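PDB 2V72: Exo-alpha-sialidase from Clostridium perfringens, which probably hydrolyses terminal sialic acids from glycoconjugates and, through the family 32 carbohydrate-binding module described here, binds galactose. Local coordinates for residues A[67-81]-A[131-143]. Residues are numbered along the deposited sequence; the frame is centred on the assembly and turned at random.
Sequences SIAITPRTSGNNGFI and GGFASIAELNVYE. With CA (calcium ion), chain B; GAL (beta-D-galactopyranose), chain C.
Ser-135 OG donates to Asn-78 O at 2.9 Å, in the carbonyl plane and on a lone pair. Arg-73 NH1 gives the same oxygen a second bond. A chi1 of 56° sets OG between the backbone N and carbonyl carbon of Ser-135, facing the loop. Water 2 links this hydroxyl to Arg-73 N, and Ser-135 N bonds to Gly-79 O.

Arg-73 NE also donates to Ser-75 O at 2.6 Å, nearly in the guanidinium plane. Held by these two carbonyls, the guanidinium turns its edge to galactose, with NH1 2.8 Å and NH2 2.9 Å from O3 of the sugar. Asn-78 lies beside Phe-133, its OD1 at the ring edge, 3.7 Å from CD1. Phe-133 CZ reaches galactose C6 at 3.9 Å. His-42 and Trp-45 complete the pocket.

Strands 67-71 and 138-142 pair antiparallel. At one end Thr-71 O accepts from both Ala-137 N and Glu-138 N, a classic beta bulge. There Ala-137 O and Glu-138 OE2 bind calcium, with Ser-31, Asp-34, Asn-36 and Thr-39. Glu-138 OE1 is held by Gln-13 NE2. Water 1 joins Ala-69 O, Thr-71 OG1 and Asn-140 ND2.

Ile-70 CG2 packs on Ile-136 CG1 at 3.9 Å, and Ile-81 CD1 reaches the same carbon. On the other face, Ala-69 CB meets the Tyr-142 ring edge at CE1.

This is sheet pairing in an F5/8 type C domain. One strand, 135-142, supplies calcium ligands at its bulge and a serine that helps fix the sugar-binding loop. The carbonyls of Ser-75 and Asn-78 probably orient the Arg-73 guanidinium for galactose O3.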
loop_
_atom_site.group_PDB
_atom_site.type_symbol
_atom_site.label_atom_id
_atom_site.label_comp_id
_atom_site.label_asym_id
_atom_site.label_seq_id
_atom_site.Cartn_x
_atom_site.Cartn_y
_atom_site.Cartn_z
ATOM N N SER A 67 5.123 -9.156 7.619
ATOM C CA SER A 67 4.087 -9.205 6.577
ATOM C C SER A 67 3.351 -7.890 6.350
ATOM O O SER A 67 3.384 -6.982 7.185
ATOM C CB SER A 67 3.069 -10.332 6.840
ATOM O OG SER A 67 2.238 -10.037 7.945
ATOM N N ILE A 68 2.687 -7.812 5.199
ATOM C CA ILE A 68 1.882 -6.649 4.809
ATOM C C ILE A 68 0.571 -7.148 4.190
ATOM O O ILE A 68 0.590 -8.006 3.305
ATOM C CB ILE A 68 2.650 -5.734 3.806
ATOM C CG1 ILE A 68 3.944 -5.200 4.440
ATOM C CG2 ILE A 68 1.780 -4.570 3.341
ATOM C CD1 ILE A 68 5.044 -4.905 3.453
ATOM N N ALA A 69 -0.553 -6.621 4.669
ATOM C CA ALA A 69 -1.858 -6.935 4.092
ATOM C C ALA A 69 -2.420 -5.745 3.322
ATOM O O ALA A 69 -2.649 -4.668 3.886
ATOM C CB ALA A 69 -2.837 -7.404 5.168
ATOM N N ILE A 70 -2.626 -5.955 2.026
ATOM C CA ILE A 70 -3.150 -4.932 1.119
ATOM C C ILE A 70 -4.612 -5.248 0.792
ATOM O O ILE A 70 -4.913 -6.157 0.004
ATOM C CB ILE A 70 -2.307 -4.841 -0.184
ATOM C CG1 ILE A 70 -0.829 -4.558 0.133
ATOM C CG2 ILE A 70 -2.875 -3.788 -1.131
ATOM C CD1 ILE A 70 0.017 -5.824 0.363
ATOM N N THR A 71 -5.509 -4.486 1.413
ATOM C CA THR A 71 -6.953 -4.640 1.235
ATOM C C THR A 71 -7.459 -3.786 0.064
ATOM O O THR A 71 -7.409 -2.555 0.121
ATOM C CB THR A 71 -7.704 -4.233 2.516
ATOM O OG1 THR A 71 -7.128 -4.905 3.645
ATOM C CG2 THR A 71 -9.199 -4.556 2.416
ATOM N N PRO A 72 -7.946 -4.442 -1.006
ATOM C CA PRO A 72 -8.545 -3.722 -2.119
ATOM C C PRO A 72 -9.859 -3.047 -1.737
ATOM O O PRO A 72 -10.390 -3.271 -0.643
ATOM C CB PRO A 72 -8.805 -4.830 -3.156
ATOM C CG PRO A 72 -7.976 -5.975 -2.728
ATOM C CD PRO A 72 -7.940 -5.896 -1.247
ATOM N N ARG A 73 -10.379 -2.231 -2.646
ATOM C CA ARG A 73 -11.683 -1.604 -2.477
ATOM C C ARG A 73 -12.794 -2.632 -2.269
ATOM O O ARG A 73 -12.881 -3.640 -2.969
ATOM C CB ARG A 73 -12.002 -0.687 -3.656
ATOM C CG ARG A 73 -12.041 -1.362 -5.016
ATOM C CD ARG A 73 -12.130 -0.334 -6.126
ATOM N NE ARG A 73 -13.335 0.481 -6.020
ATOM C CZ ARG A 73 -13.481 1.696 -6.543
ATOM N NH1 ARG A 73 -12.487 2.275 -7.216
ATOM N NH2 ARG A 73 -14.622 2.341 -6.379
ATOM N N THR A 74 -13.636 -2.350 -1.285
ATOM C CA THR A 74 -14.702 -3.238 -0.839
ATOM C C THR A 74 -15.802 -3.386 -1.914
ATOM O O THR A 74 -16.584 -4.335 -1.896
ATOM C CB THR A 74 -15.251 -2.719 0.525
ATOM O OG1 THR A 74 -15.547 -3.816 1.395
ATOM C CG2 THR A 74 -16.473 -1.835 0.348
ATOM N N SER A 75 -15.814 -2.456 -2.865
ATOM C CA SER A 75 -16.804 -2.396 -3.935
ATOM C C SER A 75 -16.170 -1.709 -5.153
ATOM O O SER A 75 -15.288 -0.861 -4.999
ATOM C CB SER A 75 -18.030 -1.623 -3.451
ATOM O OG SER A 75 -18.888 -1.290 -4.518
ATOM N N GLY A 76 -16.614 -2.077 -6.353
ATOM C CA GLY A 76 -16.008 -1.587 -7.593
ATOM C C GLY A 76 -14.710 -2.314 -7.895
ATOM O O GLY A 76 -14.181 -3.021 -7.038
ATOM N N ASN A 77 -14.188 -2.156 -9.109
ATOM C CA ASN A 77 -12.891 -2.767 -9.446
ATOM C C ASN A 77 -11.753 -1.808 -9.848
ATOM O O ASN A 77 -10.586 -2.205 -9.885
ATOM C CB ASN A 77 -13.049 -3.930 -10.446
ATOM C CG ASN A 77 -13.554 -3.492 -11.816
ATOM O OD1 ASN A 77 -13.673 -4.322 -12.727
ATOM N ND2 ASN A 77 -13.854 -2.204 -11.975
ATOM N N ASN A 78 -12.095 -0.552 -10.128
ATOM C CA ASN A 78 -11.108 0.441 -10.555
ATOM C C ASN A 78 -9.938 0.553 -9.591
ATOM O O ASN A 78 -10.122 0.815 -8.397
ATOM C CB ASN A 78 -11.757 1.821 -10.743
ATOM C CG ASN A 78 -12.262 2.045 -12.154
ATOM O OD1 ASN A 78 -11.728 1.495 -13.118
ATOM N ND2 ASN A 78 -13.286 2.872 -12.284
ATOM N N GLY A 79 -8.738 0.342 -10.119
ATOM C CA GLY A 79 -7.523 0.466 -9.323
ATOM C C GLY A 79 -7.065 -0.787 -8.600
ATOM O O GLY A 79 -6.116 -0.728 -7.818
ATOM N N PHE A 80 -7.742 -1.914 -8.834
ATOM C CA PHE A 80 -7.220 -3.200 -8.396
ATOM C C PHE A 80 -5.805 -3.236 -8.966
ATOM O O PHE A 80 -5.631 -3.222 -10.186
ATOM C CB PHE A 80 -8.025 -4.380 -8.974
ATOM C CG PHE A 80 -9.310 -4.703 -8.240
ATOM C CD1 PHE A 80 -10.200 -5.629 -8.781
ATOM C CD2 PHE A 80 -9.636 -4.103 -7.033
ATOM C CE1 PHE A 80 -11.399 -5.957 -8.127
ATOM C CE2 PHE A 80 -10.829 -4.426 -6.372
ATOM C CZ PHE A 80 -11.709 -5.355 -6.921
ATOM N N ILE A 81 -4.800 -3.244 -8.097
ATOM C CA ILE A 81 -3.413 -3.298 -8.552
ATOM C C ILE A 81 -3.088 -4.718 -9.006
ATOM O O ILE A 81 -3.311 -5.675 -8.259
ATOM C CB ILE A 81 -2.420 -2.821 -7.457
ATOM C CG1 ILE A 81 -2.792 -1.400 -6.999
ATOM C CG2 ILE A 81 -0.978 -2.899 -7.977
ATOM C CD1 ILE A 81 -2.076 -0.907 -5.761
ATOM N N GLY A 131 -8.424 -0.138 -15.096
ATOM C CA GLY A 131 -8.861 1.194 -15.483
ATOM C C GLY A 131 -7.694 2.151 -15.631
ATOM O O GLY A 131 -7.885 3.299 -16.029
ATOM N N GLY A 132 -6.488 1.671 -15.319
ATOM C CA GLY A 132 -5.282 2.498 -15.303
ATOM C C GLY A 132 -5.164 3.284 -14.007
ATOM O O GLY A 132 -4.480 4.303 -13.952
ATOM N N PHE A 133 -5.841 2.807 -12.965
ATOM C CA PHE A 133 -5.810 3.428 -11.639
ATOM C C PHE A 133 -5.122 2.534 -10.609
ATOM O O PHE A 133 -4.774 1.389 -10.894
ATOM C CB PHE A 133 -7.232 3.736 -11.146
ATOM C CG PHE A 133 -8.047 4.558 -12.103
ATOM C CD1 PHE A 133 -9.034 3.963 -12.879
ATOM C CD2 PHE A 133 -7.821 5.927 -12.231
ATOM C CE1 PHE A 133 -9.791 4.720 -13.773
ATOM C CE2 PHE A 133 -8.567 6.694 -13.120
ATOM C CZ PHE A 133 -9.555 6.090 -13.892
ATOM N N ALA A 134 -4.934 3.081 -9.411
ATOM C CA ALA A 134 -4.469 2.328 -8.260
ATOM C C ALA A 134 -5.340 2.729 -7.079
ATOM O O ALA A 134 -5.558 3.929 -6.849
ATOM C CB ALA A 134 -3.001 2.641 -7.971
ATOM N N SER A 135 -5.849 1.731 -6.359
ATOM C CA SER A 135 -6.600 1.943 -5.128
ATOM C C SER A 135 -6.217 0.925 -4.051
ATOM O O SER A 135 -5.872 -0.223 -4.358
ATOM C CB SER A 135 -8.115 1.928 -5.379
ATOM O OG SER A 135 -8.561 0.733 -6.000
ATOM N N ILE A 136 -6.240 1.382 -2.800
ATOM C CA ILE A 136 -6.025 0.557 -1.620
ATOM C C ILE A 136 -6.955 1.113 -0.547
ATOM O O ILE A 136 -6.864 2.289 -0.185
ATOM C CB ILE A 136 -4.545 0.601 -1.107
ATOM C CG1 ILE A 136 -3.594 -0.119 -2.073
ATOM C CG2 ILE A 136 -4.429 -0.025 0.288
ATOM C CD1 ILE A 136 -2.108 0.089 -1.770
ATOM N N ALA A 137 -7.859 0.275 -0.051
ATOM C CA ALA A 137 -8.802 0.700 0.982
ATOM C C ALA A 137 -8.182 0.620 2.375
ATOM O O ALA A 137 -8.451 1.476 3.220
ATOM C CB ALA A 137 -10.113 -0.106 0.899
ATOM N N GLU A 138 -7.354 -0.398 2.605
ATOM C CA GLU A 138 -6.631 -0.554 3.873
ATOM C C GLU A 138 -5.243 -1.174 3.692
ATOM O O GLU A 138 -5.050 -2.067 2.865
ATOM C CB GLU A 138 -7.429 -1.389 4.880
ATOM C CG GLU A 138 -8.485 -0.635 5.659
ATOM C CD GLU A 138 -7.918 0.506 6.461
ATOM O OE1 GLU A 138 -7.106 0.262 7.382
ATOM O OE2 GLU A 138 -8.296 1.657 6.172
ATOM N N LEU A 139 -4.286 -0.681 4.473
ATOM C CA LEU A 139 -2.939 -1.211 4.484
ATOM C C LEU A 139 -2.494 -1.431 5.922
ATOM O O LEU A 139 -2.521 -0.509 6.743
ATOM C CB LEU A 139 -1.966 -0.278 3.754
ATOM C CG LEU A 139 -0.591 -0.916 3.545
ATOM C CD1 LEU A 139 -0.067 -0.662 2.148
ATOM C CD2 LEU A 139 0.415 -0.487 4.614
ATOM N N ASN A 140 -2.097 -2.667 6.214
ATOM C CA ASN A 140 -1.651 -3.031 7.544
ATOM C C ASN A 140 -0.258 -3.639 7.494
ATOM O O ASN A 140 0.121 -4.270 6.499
ATOM C CB ASN A 140 -2.647 -3.997 8.186
ATOM C CG ASN A 140 -3.909 -3.311 8.622
ATOM O OD1 ASN A 140 -3.949 -2.690 9.686
ATOM N ND2 ASN A 140 -4.951 -3.400 7.797
ATOM N N VAL A 141 0.510 -3.420 8.555
ATOM C CA VAL A 141 1.895 -3.889 8.595
ATOM C C VAL A 141 2.098 -4.666 9.878
ATOM O O VAL A 141 1.718 -4.215 10.959
ATOM C CB VAL A 141 2.930 -2.736 8.476
ATOM C CG1 VAL A 141 4.328 -3.297 8.232
ATOM C CG2 VAL A 141 2.564 -1.787 7.335
ATOM N N TYR A 142 2.675 -5.850 9.749
ATOM C CA TYR A 142 2.765 -6.746 10.881
ATOM C C TYR A 142 4.205 -6.998 11.259
ATOM O O TYR A 142 5.074 -7.067 10.387
ATOM C CB TYR A 142 2.014 -8.044 10.579
ATOM C CG TYR A 142 0.546 -7.804 10.336
ATOM C CD1 TYR A 142 0.074 -7.469 9.062
ATOM C CD2 TYR A 142 -0.371 -7.875 11.381
ATOM C CE1 TYR A 142 -1.270 -7.234 8.839
ATOM C CE2 TYR A 142 -1.721 -7.641 11.166
ATOM C CZ TYR A 142 -2.161 -7.317 9.897
ATOM O OH TYR A 142 -3.494 -7.081 9.679
ATOM N N GLU A 143 4.449 -7.081 12.564
ATOM C CA GLU A 143 5.744 -7.497 13.110
ATOM C C GLU A 143 5.581 -8.875 13.758
ATOM O O GLU A 143 6.521 -9.409 14.343
ATOM C CB GLU A 143 6.275 -6.499 14.156
ATOM C CG GLU A 143 6.336 -5.043 13.712
ATOM C CD GLU A 143 7.261 -4.208 14.588
ATOM O OE1 GLU A 143 8.500 -4.318 14.423
ATOM O OE2 GLU A 143 6.757 -3.441 15.442
HETATM CA CA CA B . -9.582 2.957 4.603
HETATM C C1 GAL C . -15.856 5.577 -10.181
HETATM C C2 GAL C . -15.378 4.891 -8.903
HETATM C C3 GAL C . -14.216 5.660 -8.267
HETATM C C4 GAL C . -13.137 6.031 -9.288
HETATM C C5 GAL C . -13.743 6.645 -10.542
HETATM C C6 GAL C . -12.665 6.873 -11.599
HETATM O O1 GAL C . -16.773 4.731 -10.823
HETATM O O2 GAL C . -16.453 4.751 -7.997
HETATM O O3 GAL C . -13.627 4.866 -7.264
HETATM O O4 GAL C . -12.406 4.881 -9.654
HETATM O O5 GAL C . -14.765 5.802 -11.060
HETATM O O6 GAL C . -13.150 7.751 -12.592
HETATM O O HOH W 1 -5.050 -4.469 5.265
HETATM O O HOH W 2 -8.547 -1.655 -4.559
HETATM O O HOH W 3 -5.418 -2.873 -5.197
#